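Local coordinates for Ser-thr phosphatase MSPP (Mycobacterium smegmatis, PDB 2JFT), which probably removes phosphate from phosphoserine and phosphothreonine residues of proteins as a metal-dependent phosphatase of the PP2C family, at residues 18-23 and 41-46. Residues are numbered along the deposited sequence; the frame is centred on the assembly and turned at random.
Sequences RENNQD and RGHHAS. With SO4 (sulfate ion), chain G.
Q22 lies along the first turn of helix 42-59, its CB and CG resting on the backbone of H43 (Q22 CG to H43 N 3.7 Å) and its CD over the CA of G42, whose lack of a CB lets the amide, OE1 included, come close. The close side of the contact is sealed by S46: its OG donates to Q22 O at 2.8 Å, approaching from above the carbonyl plane. A chi1 of 58° turns S46 OG toward Q22 O, where it also accepts from a water that donates to D23 O. Here the start of strand 23-28 meets the helix that follows strand 31-38 in the PP2C fold, beside the metal site: D23 touches the metal ligand D36, and its OD2 is bonded to T227 and S185. The outer side is looser. In one of its two conformers the H43 ring takes a weak edge bond at ND1 from Q22 NE2 (3.4 Å), which is bonded chiefly to G39 O, while the N20 amide stacks over one ring face, the planes 4° apart. At the start of the loop, the exposed R18 donates from NH1 and NH2 to O2 of a sulfate probably picked up during crystallisation.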
ATOM      1  N   ARG A  18      18.745   2.229   3.108  1.00 13.62           N
ATOM      2  CA  ARG A  18      18.631   1.723   1.742  1.00 12.90           C
ATOM      3  C   ARG A  18      19.303   2.631   0.728  1.00 12.23           C
ATOM      4  O   ARG A  18      19.280   3.864   0.869  1.00 13.72           O
ATOM      5  CB  ARG A  18      17.169   1.574   1.330  1.00 11.92           C
ATOM      6  CG  ARG A  18      16.339   0.659   2.206  1.00 11.94           C
ATOM      7  CD  ARG A  18      16.912  -0.721   2.342  1.00 12.89           C
ATOM      8  NE  ARG A  18      16.054  -1.662   3.047  1.00 12.48           N
ATOM      9  CZ  ARG A  18      15.212  -2.517   2.540  1.00 12.84           C
ATOM     10  NH1 ARG A  18      15.008  -2.580   1.236  1.00 14.43           N
ATOM     11  NH2 ARG A  18      14.546  -3.320   3.376  1.00 14.48           N
ATOM     12  N   GLU A  19      19.856   2.030  -0.310  1.00 12.54           N
ATOM     13  CA  GLU A  19      20.577   2.770  -1.325  1.00 13.03           C
ATOM     14  C   GLU A  19      19.666   3.374  -2.390  1.00 12.21           C
ATOM     15  O   GLU A  19      20.107   4.285  -3.137  1.00 13.95           O
ATOM     16  CB  GLU A  19      21.639   1.865  -2.013  1.00 14.11           C
ATOM     17  CG  GLU A  19      22.701   1.429  -1.020  1.00 15.90           C
ATOM     18  CD  GLU A  19      23.807   0.586  -1.634  1.00 18.00           C
ATOM     19  OE1 GLU A  19      23.474  -0.299  -2.473  1.00 18.20           O
ATOM     20  OE2 GLU A  19      24.979   0.842  -1.294  1.00 17.70           O
ATOM     21  N   ASN A  20      18.453   2.936  -2.464  1.00 11.80           N
ATOM     22  CA  ASN A  20      17.445   3.465  -3.362  1.00 11.74           C
ATOM     23  C   ASN A  20      16.123   3.529  -2.610  1.00 11.34           C
ATOM     24  O   ASN A  20      15.869   2.750  -1.701  1.00 12.42           O
ATOM     25  CB  ASN A  20      17.251   2.594  -4.621  1.00 13.04           C
ATOM     26  CG  ASN A  20      18.401   2.699  -5.563  1.00 14.61           C
ATOM     27  OD1 ASN A  20      19.308   1.890  -5.517  1.00 15.89           O
ATOM     28  ND2 ASN A  20      18.350   3.668  -6.461  1.00 18.15           N
ATOM     29  N   ASN A  21      15.270   4.468  -3.045  1.00 11.93           N
ATOM     30  CA  ASN A  21      13.883   4.460  -2.664  1.00 10.88           C
ATOM     31  C   ASN A  21      13.134   3.692  -3.755  1.00 10.70           C
ATOM     32  O   ASN A  21      12.875   4.204  -4.841  1.00 13.02           O
ATOM     33  CB  ASN A  21      13.303   5.858  -2.503  1.00 11.68           C
ATOM     34  CG  ASN A  21      11.921   5.759  -1.864  1.00 11.94           C
ATOM     35  OD1 ASN A  21      11.346   4.689  -1.702  1.00 11.94           O
ATOM     36  ND2 ASN A  21      11.378   6.910  -1.451  1.00 18.12           N
ATOM     37  N   GLN A  22      12.800   2.422  -3.463  1.00 10.49           N
ATOM     38  CA  GLN A  22      12.086   1.584  -4.422  1.00 10.36           C
ATOM     39  C   GLN A  22      10.610   1.553  -4.134  1.00 10.36           C
ATOM     40  O   GLN A  22       9.867   0.809  -4.813  1.00 10.65           O
ATOM     41  CB  GLN A  22      12.659   0.154  -4.424  1.00 10.93           C
ATOM     42  CG  GLN A  22      14.137   0.149  -4.727  1.00 11.81           C
ATOM     43  CD  GLN A  22      14.656  -1.260  -4.953  1.00 12.68           C
ATOM     44  OE1 GLN A  22      14.264  -2.204  -4.268  1.00 14.93           O
ATOM     45  NE2 GLN A  22      15.550  -1.430  -5.893  1.00 14.95           N
ATOM     46  N   ASP A  23      10.105   2.378  -3.224  1.00 10.77           N
ATOM     47  CA  ASP A  23       8.673   2.584  -3.079  1.00 10.41           C
ATOM     48  C   ASP A  23       8.179   3.674  -4.064  1.00 10.54           C
ATOM     49  O   ASP A  23       8.983   4.467  -4.557  1.00 12.38           O
ATOM     50  CB  ASP A  23       8.325   3.072  -1.683  1.00 11.15           C
ATOM     51  CG  ASP A  23       8.438   2.155  -0.500  1.00 10.42           C
ATOM     52  OD1 ASP A  23       8.729   0.960  -0.656  1.00 11.29           O
ATOM     53  OD2 ASP A  23       8.177   2.667   0.630  1.00 11.41           O
ATOM     54  N   ARG A  41      15.989  -3.974  -9.718  1.00 13.55           N
ATOM     55  CA  ARG A  41      15.203  -3.038 -10.517  1.00 13.83           C
ATOM     56  C   ARG A  41      13.840  -2.776  -9.829  1.00 12.53           C
ATOM     57  O   ARG A  41      12.869  -2.417 -10.501  1.00 13.74           O
ATOM     58  CB  ARG A  41      15.016  -3.517 -11.962  1.00 14.75           C
ATOM     59  CG  ARG A  41      16.389  -3.585 -12.658  1.00 21.00           C
ATOM     60  CD  ARG A  41      16.323  -3.866 -14.113  1.00 24.06           C
ATOM     61  NE  ARG A  41      15.579  -2.986 -14.961  1.00 25.21           N
ATOM     62  CZ  ARG A  41      15.254  -2.996 -16.249  1.00 27.76           C
ATOM     63  NH1 ARG A  41      15.649  -4.044 -16.980  1.00 30.82           N
ATOM     64  NH2 ARG A  41      14.532  -2.046 -16.876  1.00 32.59           N
ATOM     65  N   GLY A  42      13.790  -2.890  -8.503  1.00 12.18           N
ATOM     66  CA  GLY A  42      12.529  -2.653  -7.786  1.00 11.73           C
ATOM     67  C   GLY A  42      11.955  -1.245  -7.994  1.00 12.25           C
ATOM     68  O   GLY A  42      10.756  -1.070  -8.021  1.00 12.55           O
ATOM     69  N   HIS A  43      12.815  -0.223  -8.161  1.00 12.84           N
ATOM     70  CA  HIS A  43      12.326   1.152  -8.382  0.57 12.53           C
ATOM     71  C   HIS A  43      11.611   1.190  -9.711  1.00 12.92           C
ATOM     72  O   HIS A  43      10.573   1.880  -9.849  1.00 14.63           O
ATOM     73  CB  HIS A  43      13.464   2.153  -8.246  0.57 14.48           C
ATOM     74  CG  HIS A  43      14.818   1.852  -8.805  0.57 15.53           C
ATOM     75  ND1 HIS A  43      15.633   0.818  -8.407  0.57 16.20           N
ATOM     76  CD2 HIS A  43      15.513   2.474  -9.794  0.57 17.42           C
ATOM     77  CE1 HIS A  43      16.752   0.821  -9.092  0.57 20.24           C
ATOM     78  NE2 HIS A  43      16.719   1.830  -9.960  0.57 17.63           N
ATOM     79  N   HIS A  44      12.149   0.514 -10.725  1.00 12.37           N
ATOM     80  CA  HIS A  44      11.497   0.475 -12.027  1.00 13.04           C
ATOM     81  C   HIS A  44      10.157  -0.207 -11.957  1.00 13.11           C
ATOM     82  O   HIS A  44       9.167   0.204 -12.570  1.00 13.94           O
ATOM     83  CB  HIS A  44      12.387  -0.238 -13.029  1.00 15.00           C
ATOM     84  CG  HIS A  44      13.559   0.558 -13.424  1.00 16.26           C
ATOM     85  ND1 HIS A  44      14.514   0.006 -14.151  1.00 23.60           N
ATOM     86  CD2 HIS A  44      13.909   1.847 -13.293  1.00 16.99           C
ATOM     87  CE1 HIS A  44      15.462   0.839 -14.401  1.00 24.04           C
ATOM     88  NE2 HIS A  44      15.085   2.016 -13.909  1.00 20.19           N
ATOM     89  N   ALA A  45      10.093  -1.280 -11.140  1.00 11.99           N
ATOM     90  CA  ALA A  45       8.872  -2.043 -10.995  1.00 11.99           C
ATOM     91  C   ALA A  45       7.750  -1.200 -10.402  1.00 11.40           C
ATOM     92  O   ALA A  45       6.644  -1.153 -10.895  1.00 11.86           O
ATOM     93  CB  ALA A  45       9.122  -3.317 -10.190  1.00 12.97           C
ATOM     94  N   SER A  46       8.049  -0.550  -9.279  1.00 11.39           N
ATOM     95  CA  SER A  46       6.975   0.192  -8.599  1.00 11.38           C
ATOM     96  C   SER A  46       6.552   1.404  -9.385  1.00 11.07           C
ATOM     97  O   SER A  46       5.322   1.660  -9.505  1.00 12.13           O
ATOM     98  CB  SER A  46       7.460   0.560  -7.189  1.00 11.40           C
ATOM     99  OG  SER A  46       8.647   1.321  -7.224  1.00 11.74           O
TER
HETATM  100  S   SO4 G 306      13.251  -5.897   0.892  0.88 16.16           S
HETATM  101  O1  SO4 G 306      12.988  -6.994   1.760  0.88 28.94           O
HETATM  102  O2  SO4 G 306      12.731  -4.658   1.415  0.88 16.86           O
HETATM  103  O3  SO4 G 306      14.718  -5.741   0.820  0.88 26.66           O
HETATM  104  O4  SO4 G 306      12.793  -6.151  -0.425  0.88 17.76           O
HETATM  105  O   HOH W   1      10.213   3.541  -7.122  1.00 16.61           O